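Local coordinates for amidohydrolase (Thermotoga maritima, PDB 3OOQ), which is probably a metal-dependent hydrolase of the amidohydrolase superfamily, tentatively assigned allantoinase activity, at residues Phe22-Leu27 against Val36-Asp42; Leu55-Val60 against Ile350-Glu354. One frame throughout, in Å; residues are numbered along the deposited sequence.

Contact 1: Phe22-Leu27 against Val36-Asp42; sequences FKGDVL and VGENIED
F22-L27 and V36-D42 form the open end of a beta hairpin, where strand 24-29 runs antiparallel to strand 32-37 at the margin of a four-stranded mixed sheet. D25 faces G37 as a hydrogen-bonded pair (CA-CA 5.4 Å), with D25 N donating to G37 O at 2.7 Å and G37 N to D25 O at 3.0 Å; V26 and V36 follow as a non-hydrogen-bonded pair, CA-CA 4.7 Å. G37 sits at phi/psi 162/-171, where a CB would jam against the preceding carbonyl oxygen, so only glycine fits comfortably. G24 (172/-160) differs: a CB there would come 2.8 Å from G37 O and 2.5 Å from F22 CE2. E38 (-55/-58) then bends the chain off the strand, and the loop curls back over the face that carries D25.

V26 and V36, both chi1 t, occupy one face of the sheet. F22, extended before the corner at K23, takes chi1 p, so that its ring edge meets V36 with CZ 3.5 Å from CG1. The opposite face carries D25, whose chi1 m carboxylate turns to the loop and also forms a salt bridge with K10, which offsets its burial. L27 (t, p) packs its CB 4.2 Å from CG2 of I40 (m, t), whose branched, apolar side chain suits the buried face shared with D25 and L27. A water donates to D25 OD1 at 2.5 Å and weakly to E38 O at 3.5 Å. The returning loop is fixed to the strand by I40 N, which donates to D25 OD2 at 2.9 Å.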
ATOM      1  N   PHE F  22     -41.246 -29.734  42.281  1.00 27.75           N
ATOM      2  CA  PHE F  22     -41.822 -30.299  43.502  1.00 28.91           C
ATOM      3  C   PHE F  22     -40.774 -30.136  44.576  1.00 30.30           C
ATOM      4  O   PHE F  22     -39.584 -29.998  44.266  1.00 30.54           O
ATOM      5  CB  PHE F  22     -42.133 -31.792  43.329  1.00 28.40           C
ATOM      6  CG  PHE F  22     -40.925 -32.620  42.976  1.00 29.35           C
ATOM      7  CD1 PHE F  22     -40.456 -32.665  41.666  1.00 27.52           C
ATOM      8  CD2 PHE F  22     -40.240 -33.321  43.960  1.00 28.33           C
ATOM      9  CE1 PHE F  22     -39.320 -33.407  41.343  1.00 29.09           C
ATOM     10  CE2 PHE F  22     -39.112 -34.075  43.656  1.00 28.97           C
ATOM     11  CZ  PHE F  22     -38.649 -34.128  42.350  1.00 27.90           C
ATOM     12  N   LYS F  23     -41.218 -30.151  45.830  1.00 30.84           N
ATOM     13  CA  LYS F  23     -40.328 -30.211  46.967  1.00 31.69           C
ATOM     14  C   LYS F  23     -39.895 -31.661  47.151  1.00 30.49           C
ATOM     15  O   LYS F  23     -40.732 -32.561  47.225  1.00 31.20           O
ATOM     16  CB  LYS F  23     -41.046 -29.683  48.216  1.00 34.15           C
ATOM     17  CG  LYS F  23     -40.125 -29.009  49.229  1.00 47.91           C
ATOM     18  CD  LYS F  23     -40.848 -27.921  50.047  1.00 37.14           C
ATOM     19  CE  LYS F  23     -40.994 -26.594  49.281  1.00 47.92           C
ATOM     20  NZ  LYS F  23     -41.548 -25.498  50.151  1.00 38.33           N
ATOM     21  N   GLY F  24     -38.589 -31.907  47.190  1.00 28.67           N
ATOM     22  CA  GLY F  24     -38.122 -33.283  47.245  1.00 27.55           C
ATOM     23  C   GLY F  24     -36.633 -33.459  47.105  1.00 27.22           C
ATOM     24  O   GLY F  24     -35.859 -32.520  47.295  1.00 26.65           O
ATOM     25  N   ASP F  25     -36.240 -34.673  46.741  1.00 27.55           N
ATOM     26  CA  ASP F  25     -34.860 -35.120  46.863  1.00 28.02           C
ATOM     27  C   ASP F  25     -34.306 -35.620  45.538  1.00 28.00           C
ATOM     28  O   ASP F  25     -35.057 -36.036  44.630  1.00 28.01           O
ATOM     29  CB  ASP F  25     -34.742 -36.255  47.892  1.00 28.87           C
ATOM     30  CG  ASP F  25     -35.451 -35.954  49.208  1.00 33.66           C
ATOM     31  OD1 ASP F  25     -35.443 -34.794  49.666  1.00 29.68           O
ATOM     32  OD2 ASP F  25     -36.018 -36.901  49.800  1.00 30.36           O
ATOM     33  N   VAL F  26     -32.979 -35.597  45.442  1.00 27.27           N
ATOM     34  CA  VAL F  26     -32.290 -36.116  44.280  1.00 26.83           C
ATOM     35  C   VAL F  26     -31.085 -36.896  44.793  1.00 26.66           C
ATOM     36  O   VAL F  26     -30.278 -36.372  45.555  1.00 26.21           O
ATOM     37  CB  VAL F  26     -31.860 -34.963  43.312  1.00 26.53           C
ATOM     38  CG1 VAL F  26     -30.985 -35.479  42.180  1.00 27.05           C
ATOM     39  CG2 VAL F  26     -33.081 -34.218  42.768  1.00 27.11           C
ATOM     40  N   LEU F  27     -30.977 -38.145  44.367  1.00 27.18           N
ATOM     41  CA  LEU F  27     -29.860 -39.015  44.741  1.00 27.54           C
ATOM     42  C   LEU F  27     -28.944 -39.186  43.547  1.00 27.74           C
ATOM     43  O   LEU F  27     -29.399 -39.501  42.433  1.00 27.44           O
ATOM     44  CB  LEU F  27     -30.358 -40.393  45.206  1.00 27.90           C
ATOM     45  CG  LEU F  27     -29.325 -41.492  45.506  1.00 26.28           C
ATOM     46  CD1 LEU F  27     -28.468 -41.149  46.713  1.00 28.82           C
ATOM     47  CD2 LEU F  27     -30.005 -42.853  45.726  1.00 28.73           C
ATOM     48  N   VAL F  36     -35.020 -39.598  41.642  1.00 29.38           N
ATOM     49  CA  VAL F  36     -35.643 -38.281  41.756  1.00 30.68           C
ATOM     50  C   VAL F  36     -37.030 -38.429  42.366  1.00 32.62           C
ATOM     51  O   VAL F  36     -37.857 -39.208  41.873  1.00 33.09           O
ATOM     52  CB  VAL F  36     -35.797 -37.607  40.375  1.00 30.56           C
ATOM     53  CG1 VAL F  36     -36.555 -36.276  40.488  1.00 31.98           C
ATOM     54  CG2 VAL F  36     -34.436 -37.392  39.722  1.00 31.09           C
ATOM     55  N   GLY F  37     -37.301 -37.693  43.437  1.00 33.99           N
ATOM     56  CA  GLY F  37     -38.634 -37.751  44.026  1.00 35.46           C
ATOM     57  C   GLY F  37     -38.792 -37.248  45.435  1.00 37.10           C
ATOM     58  O   GLY F  37     -37.865 -36.684  46.022  1.00 36.42           O
ATOM     59  N   GLU F  38     -39.986 -37.503  45.966  1.00 39.61           N
ATOM     60  CA  GLU F  38     -40.494 -36.978  47.239  1.00 41.93           C
ATOM     61  C   GLU F  38     -39.644 -37.233  48.492  1.00 43.03           C
ATOM     62  O   GLU F  38     -39.263 -36.279  49.197  1.00 43.42           O
ATOM     63  CB  GLU F  38     -41.886 -37.568  47.476  1.00 43.24           C
ATOM     64  CG  GLU F  38     -42.864 -36.644  48.177  1.00 66.52           C
ATOM     65  CD  GLU F  38     -43.646 -35.780  47.206  1.00 44.24           C
ATOM     66  OE1 GLU F  38     -43.107 -35.455  46.123  1.00 66.08           O
ATOM     67  OE2 GLU F  38     -44.799 -35.429  47.533  1.00 66.29           O
ATOM     68  N   ASN F  39     -39.387 -38.508  48.785  1.00 43.24           N
ATOM     69  CA  ASN F  39     -38.785 -38.907  50.068  1.00 43.96           C
ATOM     70  C   ASN F  39     -37.730 -40.004  49.921  1.00 43.18           C
ATOM     71  O   ASN F  39     -37.940 -41.143  50.347  1.00 42.92           O
ATOM     72  CB  ASN F  39     -39.875 -39.369  51.068  1.00 45.54           C
ATOM     73  CG  ASN F  39     -40.390 -38.239  51.946  1.00 59.35           C
ATOM     74  OD1 ASN F  39     -41.558 -37.848  51.863  1.00 46.73           O
ATOM     75  ND2 ASN F  39     -39.520 -37.706  52.794  1.00 46.66           N
ATOM     76  N   ILE F  40     -36.595 -39.661  49.322  1.00 42.23           N
ATOM     77  CA  ILE F  40     -35.525 -40.636  49.133  1.00 42.01           C
ATOM     78  C   ILE F  40     -34.715 -40.811  50.420  1.00 42.51           C
ATOM     79  O   ILE F  40     -34.408 -39.832  51.098  1.00 41.83           O
ATOM     80  CB  ILE F  40     -34.592 -40.250  47.951  1.00 40.93           C
ATOM     81  CG1 ILE F  40     -35.413 -40.069  46.665  1.00 38.00           C
ATOM     82  CG2 ILE F  40     -33.513 -41.306  47.758  1.00 37.45           C
ATOM     83  CD1 ILE F  40     -34.634 -39.485  45.491  1.00 39.69           C
ATOM     84  N   GLU F  41     -34.403 -42.063  50.755  1.00 44.21           N
ATOM     85  CA  GLU F  41     -33.481 -42.394  51.856  1.00 46.05           C
ATOM     86  C   GLU F  41     -32.354 -43.267  51.328  1.00 46.77           C
ATOM     87  O   GLU F  41     -32.588 -44.162  50.520  1.00 46.33           O
ATOM     88  CB  GLU F  41     -34.212 -43.114  53.006  1.00 47.35           C
ATOM     89  CG  GLU F  41     -34.232 -42.357  54.346  1.00 67.92           C
ATOM     90  CD  GLU F  41     -35.066 -41.077  54.315  1.00 48.75           C
ATOM     91  OE1 GLU F  41     -36.179 -41.101  53.738  1.00 67.91           O
ATOM     92  OE2 GLU F  41     -34.611 -40.050  54.871  1.00 67.80           O
ATOM     93  N   ASP F  42     -31.130 -42.990  51.763  1.00 48.40           N
ATOM     94  CA  ASP F  42     -29.981 -43.829  51.423  1.00 50.23           C
ATOM     95  C   ASP F  42     -28.949 -43.758  52.539  1.00 51.48           C
ATOM     96  O   ASP F  42     -28.402 -42.684  52.819  1.00 51.45           O
ATOM     97  CB  ASP F  42     -29.363 -43.458  50.065  1.00 50.60           C
ATOM     98  CG  ASP F  42     -28.409 -44.535  49.531  1.00 60.73           C
ATOM     99  OD1 ASP F  42     -27.293 -44.698  50.078  1.00 51.49           O
ATOM    100  OD2 ASP F  42     -28.774 -45.216  48.548  1.00 51.07           O
TER
HETATM  101  O   HOH W   1     -37.283 -34.215  51.200  1.00 37.65           O

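Contact 2: Leu55-Val60 against Ile350-Glu354; sequences LFPGFV and IGSIE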
ATOM      1  N   LEU F  55     -33.005 -26.587  43.067  1.00 23.93           N
ATOM      2  CA  LEU F  55     -32.062 -27.453  42.384  1.00 22.63           C
ATOM      3  C   LEU F  55     -32.455 -27.565  40.920  1.00 22.36           C
ATOM      4  O   LEU F  55     -33.556 -28.031  40.597  1.00 22.69           O
ATOM      5  CB  LEU F  55     -32.013 -28.836  43.039  1.00 21.85           C
ATOM      6  CG  LEU F  55     -30.899 -29.787  42.612  1.00 26.44           C
ATOM      7  CD1 LEU F  55     -29.521 -29.232  42.938  1.00 21.64           C
ATOM      8  CD2 LEU F  55     -31.087 -31.140  43.287  1.00 22.88           C
ATOM      9  N   PHE F  56     -31.548 -27.134  40.040  1.00 21.53           N
ATOM     10  CA  PHE F  56     -31.808 -27.095  38.608  1.00 21.27           C
ATOM     11  C   PHE F  56     -30.805 -27.977  37.895  1.00 20.88           C
ATOM     12  O   PHE F  56     -29.748 -28.258  38.453  1.00 20.92           O
ATOM     13  CB  PHE F  56     -31.714 -25.647  38.101  1.00 21.42           C
ATOM     14  CG  PHE F  56     -32.997 -24.874  38.254  1.00 21.03           C
ATOM     15  CD1 PHE F  56     -33.425 -24.450  39.506  1.00 21.82           C
ATOM     16  CD2 PHE F  56     -33.788 -24.587  37.143  1.00 21.62           C
ATOM     17  CE1 PHE F  56     -34.611 -23.749  39.652  1.00 21.37           C
ATOM     18  CE2 PHE F  56     -34.976 -23.870  37.278  1.00 21.24           C
ATOM     19  CZ  PHE F  56     -35.391 -23.457  38.534  1.00 21.56           C
ATOM     20  N   PRO F  57     -31.144 -28.445  36.678  1.00 20.52           N
ATOM     21  CA  PRO F  57     -30.080 -29.007  35.865  1.00 21.18           C
ATOM     22  C   PRO F  57     -29.139 -27.869  35.447  1.00 20.87           C
ATOM     23  O   PRO F  57     -29.536 -26.695  35.485  1.00 19.49           O
ATOM     24  CB  PRO F  57     -30.818 -29.534  34.628  1.00 21.32           C
ATOM     25  CG  PRO F  57     -32.022 -28.724  34.518  1.00 26.45           C
ATOM     26  CD  PRO F  57     -32.380 -28.235  35.902  1.00 20.92           C
ATOM     27  N   GLY F  58     -27.901 -28.199  35.080  1.00 21.87           N
ATOM     28  CA  GLY F  58     -27.013 -27.187  34.490  1.00 21.64           C
ATOM     29  C   GLY F  58     -27.607 -26.704  33.174  1.00 22.77           C
ATOM     30  O   GLY F  58     -28.189 -27.500  32.421  1.00 22.59           O
ATOM     31  N   PHE F  59     -27.463 -25.409  32.884  1.00 24.11           N
ATOM     32  CA  PHE F  59     -27.899 -24.867  31.587  1.00 25.19           C
ATOM     33  C   PHE F  59     -26.949 -25.250  30.477  1.00 24.97           C
ATOM     34  O   PHE F  59     -25.765 -25.506  30.709  1.00 24.81           O
ATOM     35  CB  PHE F  59     -28.089 -23.352  31.629  1.00 26.13           C
ATOM     36  CG  PHE F  59     -29.113 -22.900  32.632  1.00 26.95           C
ATOM     37  CD1 PHE F  59     -30.393 -23.437  32.623  1.00 27.16           C
ATOM     38  CD2 PHE F  59     -28.800 -21.916  33.577  1.00 27.52           C
ATOM     39  CE1 PHE F  59     -31.353 -23.022  33.545  1.00 27.14           C
ATOM     40  CE2 PHE F  59     -29.755 -21.496  34.508  1.00 27.03           C
ATOM     41  CZ  PHE F  59     -31.033 -22.041  34.486  1.00 28.08           C
ATOM     42  N   VAL F  60     -27.498 -25.305  29.267  1.00 24.43           N
ATOM     43  CA  VAL F  60     -26.803 -25.846  28.123  1.00 23.71           C
ATOM     44  C   VAL F  60     -26.918 -24.818  27.012  1.00 22.83           C
ATOM     45  O   VAL F  60     -28.013 -24.526  26.540  1.00 21.94           O
ATOM     46  CB  VAL F  60     -27.428 -27.201  27.677  1.00 24.17           C
ATOM     47  CG1 VAL F  60     -26.680 -27.792  26.503  1.00 21.53           C
ATOM     48  CG2 VAL F  60     -27.494 -28.207  28.855  1.00 22.59           C
ATOM     49  N   ILE F 350     -27.841 -34.876  29.254  1.00 23.73           N
ATOM     50  CA  ILE F 350     -27.850 -33.582  29.930  1.00 22.37           C
ATOM     51  C   ILE F 350     -29.150 -32.825  29.697  1.00 21.63           C
ATOM     52  O   ILE F 350     -29.963 -33.228  28.874  1.00 21.17           O
ATOM     53  CB  ILE F 350     -26.675 -32.681  29.453  1.00 21.08           C
ATOM     54  CG1 ILE F 350     -26.725 -32.523  27.927  1.00 21.20           C
ATOM     55  CG2 ILE F 350     -25.334 -33.247  29.897  1.00 20.74           C
ATOM     56  CD1 ILE F 350     -25.684 -31.551  27.361  1.00 20.00           C
ATOM     57  N   GLY F 351     -29.330 -31.735  30.436  1.00 21.69           N
ATOM     58  CA  GLY F 351     -30.459 -30.829  30.244  1.00 22.08           C
ATOM     59  C   GLY F 351     -31.763 -31.131  30.981  1.00 22.37           C
ATOM     60  O   GLY F 351     -32.778 -30.489  30.699  1.00 22.41           O
ATOM     61  N   SER F 352     -31.747 -32.105  31.902  1.00 22.00           N
ATOM     62  CA  SER F 352     -32.910 -32.419  32.757  1.00 21.79           C
ATOM     63  C   SER F 352     -32.508 -33.161  34.023  1.00 21.48           C
ATOM     64  O   SER F 352     -31.424 -33.768  34.087  1.00 21.40           O
ATOM     65  CB  SER F 352     -33.968 -33.244  31.995  1.00 21.66           C
ATOM     66  OG  SER F 352     -33.497 -34.554  31.673  1.00 23.00           O
ATOM     67  N   ILE F 353     -33.375 -33.117  35.030  1.00 20.96           N
ATOM     68  CA  ILE F 353     -33.150 -33.924  36.220  1.00 21.86           C
ATOM     69  C   ILE F 353     -33.998 -35.184  36.129  1.00 22.71           C
ATOM     70  O   ILE F 353     -35.108 -35.259  36.677  1.00 22.64           O
ATOM     71  CB  ILE F 353     -33.404 -33.176  37.550  1.00 21.90           C
ATOM     72  CG1 ILE F 353     -32.702 -31.809  37.549  1.00 22.98           C
ATOM     73  CG2 ILE F 353     -32.931 -34.043  38.726  1.00 23.14           C
ATOM     74  CD1 ILE F 353     -32.787 -31.042  38.863  1.00 21.29           C
ATOM     75  N   GLU F 354     -33.469 -36.160  35.402  1.00 22.83           N
ATOM     76  CA  GLU F 354     -34.107 -37.452  35.273  1.00 23.90           C
ATOM     77  C   GLU F 354     -33.113 -38.540  35.646  1.00 23.47           C
ATOM     78  O   GLU F 354     -31.918 -38.403  35.353  1.00 23.15           O
ATOM     79  CB  GLU F 354     -34.555 -37.676  33.824  1.00 24.02           C
ATOM     80  CG  GLU F 354     -35.705 -36.792  33.368  1.00 21.12           C
ATOM     81  CD  GLU F 354     -35.918 -36.838  31.857  1.00 24.50           C
ATOM     82  OE1 GLU F 354     -35.369 -37.751  31.200  1.00 20.77           O
ATOM     83  OE2 GLU F 354     -36.631 -35.953  31.327  1.00 20.49           O
TER
HETATM   84  O   HOH W   2     -27.518 -30.041  31.995  1.00 17.14           O
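From I350 to I353 the irregular chain runs 160° from the direction of L55 to V60, nearly antiparallel, yet no direct hydrogen bond joins them. At I350, chi1 p and chi2 t carry the side chain across until CD1 lies 4.0 Å from V60 CG1. G351 turns the chain at phi/psi 87/9, where a CB would be forced against the preceding carbonyl oxygen; its bare CA lies 4.2 Å from V60 CG2. A single water links the backbones here, accepting from G351 N at 2.9 Å and donating to G58 O at 2.7 Å. S352 directs its CB away, but its backbone N approaches P57 CB at 3.9 Å; proline, lacking an amide hydrogen, presents a purely apolar ring. I353 (m, t) buries more surface than any other residue here: CG1 is 3.9 Å from P57 CD, and CD1 lies 3.6 Å from L55 O and 4.4 Å from L55 CG. E354 leaves the interface and forms a salt bridge with K357. The loop leads to strand 361-364, first of the three that end the chain, consistent with the amidohydrolase fold; strand 54-64 ends with the start of the His-X-His motif that, in relatives, binds the TIM-barrel metal.

How the contacts relate
In chain order contact 1, a local hairpin, closes before contact 2 opens; contact 2 then joins pieces separated by 289 residues. Their centres are 16 Å apart, on the same side of the chain's centre, from which contact 1 lies about 30 Å and contact 2 about 15 Å. They touch through V26, whose CG2 is 3.7 Å from L55 CD2 and 4.0 Å from I353 CG2, while V36 CG2 packs 3.8 Å from I353 O. The four-stranded sheet with the hairpin thus packs against the larger sheet containing strands 54-64 and 361-364. This combines N- and C-terminal chain in a small beta domain beside the barrel, as in many amidohydrolases.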